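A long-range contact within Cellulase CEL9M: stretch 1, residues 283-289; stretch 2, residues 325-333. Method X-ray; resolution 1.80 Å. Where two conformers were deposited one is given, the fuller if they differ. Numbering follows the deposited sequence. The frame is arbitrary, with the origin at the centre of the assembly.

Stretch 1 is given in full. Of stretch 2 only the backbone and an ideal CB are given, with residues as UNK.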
ATOM      1  N   ASN A 283      -6.154  16.766  11.907  1.00 12.97           N
ATOM      2  CA  ASN A 283      -6.625  15.668  11.076  1.00 11.40           C
ATOM      3  C   ASN A 283      -7.470  14.670  11.854  1.00 11.06           C
ATOM      4  O   ASN A 283      -8.531  14.259  11.390  1.00 10.97           O
ATOM      5  CB  ASN A 283      -5.444  14.959  10.412  1.00 10.68           C
ATOM      6  CG  ASN A 283      -5.867  13.725   9.643  1.00 11.48           C
ATOM      7  OD1 ASN A 283      -5.812  12.613  10.160  1.00 13.40           O
ATOM      8  ND2 ASN A 283      -6.313  13.919   8.407  1.00 12.37           N
ATOM      9  N   PHE A 284      -7.011  14.287  13.042  1.00 11.15           N
ATOM     10  CA  PHE A 284      -7.756  13.336  13.853  1.00 12.27           C
ATOM     11  C   PHE A 284      -9.111  13.892  14.270  1.00 13.63           C
ATOM     12  O   PHE A 284     -10.128  13.209  14.149  1.00 15.21           O
ATOM     13  CB  PHE A 284      -6.950  12.942  15.098  1.00 14.41           C
ATOM     14  CG  PHE A 284      -5.757  12.070  14.807  1.00 15.57           C
ATOM     15  CD1 PHE A 284      -5.535  11.565  13.526  1.00 16.37           C
ATOM     16  CD2 PHE A 284      -4.872  11.727  15.823  1.00 17.71           C
ATOM     17  CE1 PHE A 284      -4.448  10.727  13.265  1.00 17.26           C
ATOM     18  CE2 PHE A 284      -3.781  10.890  15.572  1.00 18.15           C
ATOM     19  CZ  PHE A 284      -3.571  10.390  14.291  1.00 17.80           C
ATOM     20  N   ASN A 285      -9.130  15.129  14.755  1.00 13.88           N
ATOM     21  CA  ASN A 285     -10.384  15.745  15.179  1.00 16.68           C
ATOM     22  C   ASN A 285     -11.323  15.964  14.001  1.00 17.77           C
ATOM     23  O   ASN A 285     -12.543  15.944  14.158  1.00 17.73           O
ATOM     24  CB  ASN A 285     -10.122  17.074  15.896  1.00 17.67           C
ATOM     25  CG  ASN A 285      -9.527  16.877  17.276  1.00 19.02           C
ATOM     26  OD1 ASN A 285      -9.824  15.893  17.952  1.00 23.15           O
ATOM     27  ND2 ASN A 285      -8.695  17.817  17.707  1.00 20.99           N
ATOM     28  N   TYR A 286     -10.751  16.164  12.819  1.00 17.54           N
ATOM     29  CA  TYR A 286     -11.551  16.363  11.621  1.00 17.55           C
ATOM     30  C   TYR A 286     -12.276  15.059  11.286  1.00 16.94           C
ATOM     31  O   TYR A 286     -13.457  15.064  10.942  1.00 16.17           O
ATOM     32  CB  TYR A 286     -10.653  16.798  10.460  1.00 18.96           C
ATOM     33  CG  TYR A 286     -11.403  17.121   9.191  1.00 22.09           C
ATOM     34  CD1 TYR A 286     -11.735  16.122   8.279  1.00 22.02           C
ATOM     35  CD2 TYR A 286     -11.801  18.429   8.910  1.00 24.67           C
ATOM     36  CE1 TYR A 286     -12.445  16.415   7.116  1.00 24.33           C
ATOM     37  CE2 TYR A 286     -12.510  18.735   7.753  1.00 25.97           C
ATOM     38  CZ  TYR A 286     -12.828  17.724   6.860  1.00 26.48           C
ATOM     39  OH  TYR A 286     -13.520  18.028   5.712  1.00 28.20           O
ATOM     40  N   TRP A 287     -11.568  13.940  11.405  1.00 16.51           N
ATOM     41  CA  TRP A 287     -12.173  12.642  11.123  1.00 15.66           C
ATOM     42  C   TRP A 287     -13.204  12.246  12.171  1.00 16.36           C
ATOM     43  O   TRP A 287     -14.164  11.546  11.867  1.00 16.40           O
ATOM     44  CB  TRP A 287     -11.099  11.551  11.024  1.00 14.77           C
ATOM     45  CG  TRP A 287     -10.595  11.371   9.630  1.00 13.02           C
ATOM     46  CD1 TRP A 287      -9.792  12.226   8.928  1.00 13.07           C
ATOM     47  CD2 TRP A 287     -10.927  10.305   8.735  1.00 12.51           C
ATOM     48  NE1 TRP A 287      -9.607  11.758   7.649  1.00 12.09           N
ATOM     49  CE2 TRP A 287     -10.294  10.582   7.503  1.00 13.46           C
ATOM     50  CE3 TRP A 287     -11.704   9.143   8.852  1.00 12.11           C
ATOM     51  CZ2 TRP A 287     -10.412   9.736   6.393  1.00 13.67           C
ATOM     52  CZ3 TRP A 287     -11.821   8.303   7.746  1.00 13.44           C
ATOM     53  CH2 TRP A 287     -11.177   8.609   6.534  1.00 12.69           C
ATOM     54  N   LYS A 288     -13.009  12.699  13.403  1.00 16.78           N
ATOM     55  CA  LYS A 288     -13.943  12.368  14.475  1.00 18.74           C
ATOM     56  C   LYS A 288     -15.341  12.942  14.278  1.00 18.65           C
ATOM     57  O   LYS A 288     -16.335  12.284  14.593  1.00 19.31           O
ATOM     58  CB  LYS A 288     -13.422  12.876  15.822  1.00 21.25           C
ATOM     59  CG  LYS A 288     -12.233  12.136  16.394  1.00 23.43           C
ATOM     60  CD  LYS A 288     -11.821  12.787  17.707  1.00 26.10           C
ATOM     61  CE  LYS A 288     -10.622  12.103  18.323  1.00 26.87           C
ATOM     62  NZ  LYS A 288     -10.249  12.757  19.607  1.00 27.56           N
ATOM     63  N   THR A 289     -15.420  14.160  13.755  1.00 17.77           N
ATOM     64  CA  THR A 289     -16.714  14.821  13.609  1.00 21.16           C
ATOM     65  C   THR A 289     -17.090  15.433  12.261  1.00 21.58           C
ATOM     66  O   THR A 289     -18.272  15.650  11.992  1.00 23.46           O
ATOM     67  CB  THR A 289     -16.843  15.936  14.660  1.00 22.34           C
ATOM     68  OG1 THR A 289     -15.794  16.893  14.462  1.00 23.15           O
ATOM     69  CG2 THR A 289     -16.726  15.364  16.063  1.00 23.31           C
ATOM     70  N   UNK A 325      -1.844   7.047  24.010  1.00 27.26           N
ATOM     71  CA  UNK A 325      -3.124   6.338  24.025  1.00 26.96           C
ATOM     72  C   UNK A 325      -4.290   7.303  24.213  1.00 27.08           C
ATOM     73  O   UNK A 325      -4.351   8.036  25.200  1.00 29.18           O
ATOM     74  CB  UNK A 325      -3.135   5.283  25.133  1.00 26.96           C
ATOM     75  N   UNK A 326      -5.201   7.307  23.247  1.00 23.84           N
ATOM     76  CA  UNK A 326      -6.385   8.154  23.293  1.00 21.87           C
ATOM     77  C   UNK A 326      -7.541   7.192  23.048  1.00 20.51           C
ATOM     78  O   UNK A 326      -7.682   6.647  21.954  1.00 19.23           O
ATOM     79  CB  UNK A 326      -6.340   9.293  22.273  1.00 21.87           C
ATOM     80  N   UNK A 327      -8.364   6.989  24.070  0.50 19.56           N
ATOM     81  CA  UNK A 327      -9.490   6.069  23.972  0.50 19.93           C
ATOM     82  C   UNK A 327     -10.471   6.412  22.853  0.50 18.85           C
ATOM     83  O   UNK A 327     -11.087   5.519  22.270  0.50 18.80           O
ATOM     84  CB  UNK A 327     -10.238   6.038  25.306  0.50 19.93           C
ATOM     85  N   UNK A 328     -10.615   7.698  22.551  1.00 19.19           N
ATOM     86  CA  UNK A 328     -11.534   8.123  21.500  1.00 18.43           C
ATOM     87  C   UNK A 328     -11.009   7.645  20.147  1.00 17.76           C
ATOM     88  O   UNK A 328     -11.787   7.328  19.248  1.00 17.47           O
ATOM     89  CB  UNK A 328     -11.709   9.643  21.508  1.00 18.43           C
ATOM     90  N   UNK A 329      -9.688   7.586  20.012  1.00 15.51           N
ATOM     91  CA  UNK A 329      -9.067   7.136  18.771  1.00 16.29           C
ATOM     92  C   UNK A 329      -9.149   5.619  18.658  1.00 16.26           C
ATOM     93  O   UNK A 329      -9.400   5.081  17.579  1.00 14.98           O
ATOM     94  CB  UNK A 329      -7.610   7.598  18.698  1.00 16.29           C
ATOM     95  N   UNK A 330      -8.942   4.929  19.775  1.00 15.26           N
ATOM     96  CA  UNK A 330      -9.012   3.475  19.787  1.00 15.75           C
ATOM     97  C   UNK A 330     -10.425   3.003  19.467  1.00 16.28           C
ATOM     98  O   UNK A 330     -10.608   2.021  18.751  1.00 16.09           O
ATOM     99  CB  UNK A 330      -8.563   2.928  21.143  1.00 15.75           C
ATOM    100  N   UNK A 331     -11.426   3.704  19.993  1.00 16.57           N
ATOM    101  CA  UNK A 331     -12.809   3.325  19.734  1.00 17.20           C
ATOM    102  C   UNK A 331     -13.176   3.560  18.275  1.00 15.57           C
ATOM    103  O   UNK A 331     -13.862   2.744  17.661  1.00 15.43           O
ATOM    104  CB  UNK A 331     -13.756   4.105  20.648  1.00 17.20           C
ATOM    105  N   UNK A 332     -12.718   4.675  17.718  1.00 14.96           N
ATOM    106  CA  UNK A 332     -13.023   4.991  16.326  1.00 14.64           C
ATOM    107  C   UNK A 332     -12.376   3.951  15.424  1.00 14.34           C
ATOM    108  O   UNK A 332     -13.029   3.382  14.546  1.00 12.09           O
ATOM    109  CB  UNK A 332     -12.543   6.398  15.963  1.00 14.64           C
ATOM    110  N   UNK A 333     -11.088   3.703  15.648  1.00 12.87           N
ATOM    111  CA  UNK A 333     -10.342   2.735  14.851  1.00 12.03           C
ATOM    112  C   UNK A 333     -10.966   1.347  14.921  1.00 12.02           C
ATOM    113  O   UNK A 333     -11.099   0.664  13.902  1.00 10.58           O
ATOM    114  CB  UNK A 333      -8.887   2.676  15.319  1.00 12.03           C
TER

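Stretch 1 is a helix, and it offers stretch 2 an aromatic ring at F284, the carbonyl end of W287, and the long, fully extended chain of K288, whose ammonium reaches across. Stretch 2 enters as loop and becomes helical from 327, the two axes passing 11.4 Å apart at 53°, far enough that side chains must fill the space between.

Position 325 has phi/psi of -60/121, an extended conformation, and stretch 1 offers nothing near its CB. Many residues would do, and a phi near -60° also admits proline. It is P325, making no contact here.

Position 326, with phi/psi of -128/112, immediately precedes the helix, where the first amide groups lack carbonyl partners. Its CB points toward stretch 1, though no atom there lies within 5.5 Å of it. Aspartate, asparagine, serine or threonine could cap the helix, and the nearby ammonium of K288 would favour an acid. The residue is D326. Its OD1 accepts from the backbone N of 328 at 2.9 Å, the capping bond, while D326 OD2 lies 4.2 Å from K288 NZ, too far for a salt bridge but close enough for opposite charges to attract.

Position 327 opens the helix out of reach of stretch 1, so a polar residue is reasonable. It is Q327, whose NE2 donates to OD1 of 331 at 3.1 Å, one turn on.

Position 328 is the most telling. Its CB points toward stretch 1, and the ideal CB lies 3.9 Å from K288 NZ. A small side chain carrying an acceptor would suit: serine, threonine, or perhaps aspartate or asparagine. The deposited residue is S328, in the p rotamer. K288 NZ donates to S328 OG at 2.9 Å, and S328 OG in turn donates to D326 OD1 at a very short 2.4 Å. The hydroxyl thus relays between the lysine and the capping carboxylate.

At 329 the CB points sideways, but the F284 ring and the methylenes of K288 are within reach of a longer apolar chain; the ideal CB is 5.4 Å from K288 CE. Leucine, methionine or isoleucine could serve. L329 (m, t) packs against both, with L329 CD1 3.8 Å from F284 CD2 in an oblique approach and L329 CD2 3.7 Å from K288 CE.

Positions 330 and 331 are out of reach of stretch 1, which therefore sets no preference beyond helical compatibility. They are L330 and D331, the latter accepting the bond from Q327.

Position 332 again points toward stretch 1, with K288 across from it. The gap is too wide for a small residue to bridge, and the inner part of the lysine chain invites a branched or long apolar side chain. L332 (t, t) reaches it, L332 CD1 lying 4.1 Å from K288 CG and 4.4 Å from W287 O.

Position 333 is beyond reach of stretch 1, so any residue compatible with a helix would do; it is A333, with A333 N bonding to L329 O at 2.9 Å.

Stretch 2, residues 325-333: PDQSLLDLA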
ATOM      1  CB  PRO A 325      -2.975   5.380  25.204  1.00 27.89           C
ATOM      2  CG  PRO A 325      -1.498   5.124  25.247  1.00 28.10           C
ATOM      3  CD  PRO A 325      -0.931   6.501  25.029  1.00 27.10           C
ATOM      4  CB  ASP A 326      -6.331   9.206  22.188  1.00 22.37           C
ATOM      5  CG  ASP A 326      -7.446  10.219  22.298  1.00 21.92           C
ATOM      6  OD1 ASP A 326      -8.606   9.803  22.495  1.00 21.82           O
ATOM      7  OD2 ASP A 326      -7.168  11.430  22.182  1.00 27.60           O
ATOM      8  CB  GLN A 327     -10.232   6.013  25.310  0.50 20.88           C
ATOM      9  CG  GLN A 327     -11.122   4.793  25.464  0.50 23.02           C
ATOM     10  CD  GLN A 327     -10.369   3.500  25.214  0.50 23.92           C
ATOM     11  OE1 GLN A 327      -9.309   3.265  25.793  0.50 25.25           O
ATOM     12  NE2 GLN A 327     -10.915   2.655  24.348  0.50 24.19           N
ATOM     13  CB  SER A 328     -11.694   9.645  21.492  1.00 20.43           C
ATOM     14  OG  SER A 328     -10.513  10.292  21.048  1.00 22.16           O
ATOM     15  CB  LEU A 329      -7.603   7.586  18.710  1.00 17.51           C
ATOM     16  CG  LEU A 329      -7.377   9.100  18.651  1.00 18.97           C
ATOM     17  CD1 LEU A 329      -5.885   9.406  18.692  1.00 20.23           C
ATOM     18  CD2 LEU A 329      -8.000   9.659  17.381  1.00 21.17           C
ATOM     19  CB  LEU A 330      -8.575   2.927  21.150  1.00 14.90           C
ATOM     20  CG  LEU A 330      -7.080   3.050  21.451  1.00 16.61           C
ATOM     21  CD1 LEU A 330      -6.806   2.651  22.891  1.00 17.84           C
ATOM     22  CD2 LEU A 330      -6.293   2.173  20.486  1.00 16.37           C
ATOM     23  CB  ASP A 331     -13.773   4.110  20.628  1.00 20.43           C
ATOM     24  CG  ASP A 331     -13.612   3.777  22.097  1.00 23.80           C
ATOM     25  OD1 ASP A 331     -13.323   2.604  22.418  1.00 24.72           O
ATOM     26  OD2 ASP A 331     -13.786   4.689  22.933  1.00 26.85           O
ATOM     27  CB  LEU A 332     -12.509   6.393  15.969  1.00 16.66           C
ATOM     28  CG  LEU A 332     -12.947   7.012  14.632  1.00 17.73           C
ATOM     29  CD1 LEU A 332     -12.604   8.493  14.629  1.00 19.66           C
ATOM     30  CD2 LEU A 332     -12.271   6.309  13.469  1.00 20.64           C
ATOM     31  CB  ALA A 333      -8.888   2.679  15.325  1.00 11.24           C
TER
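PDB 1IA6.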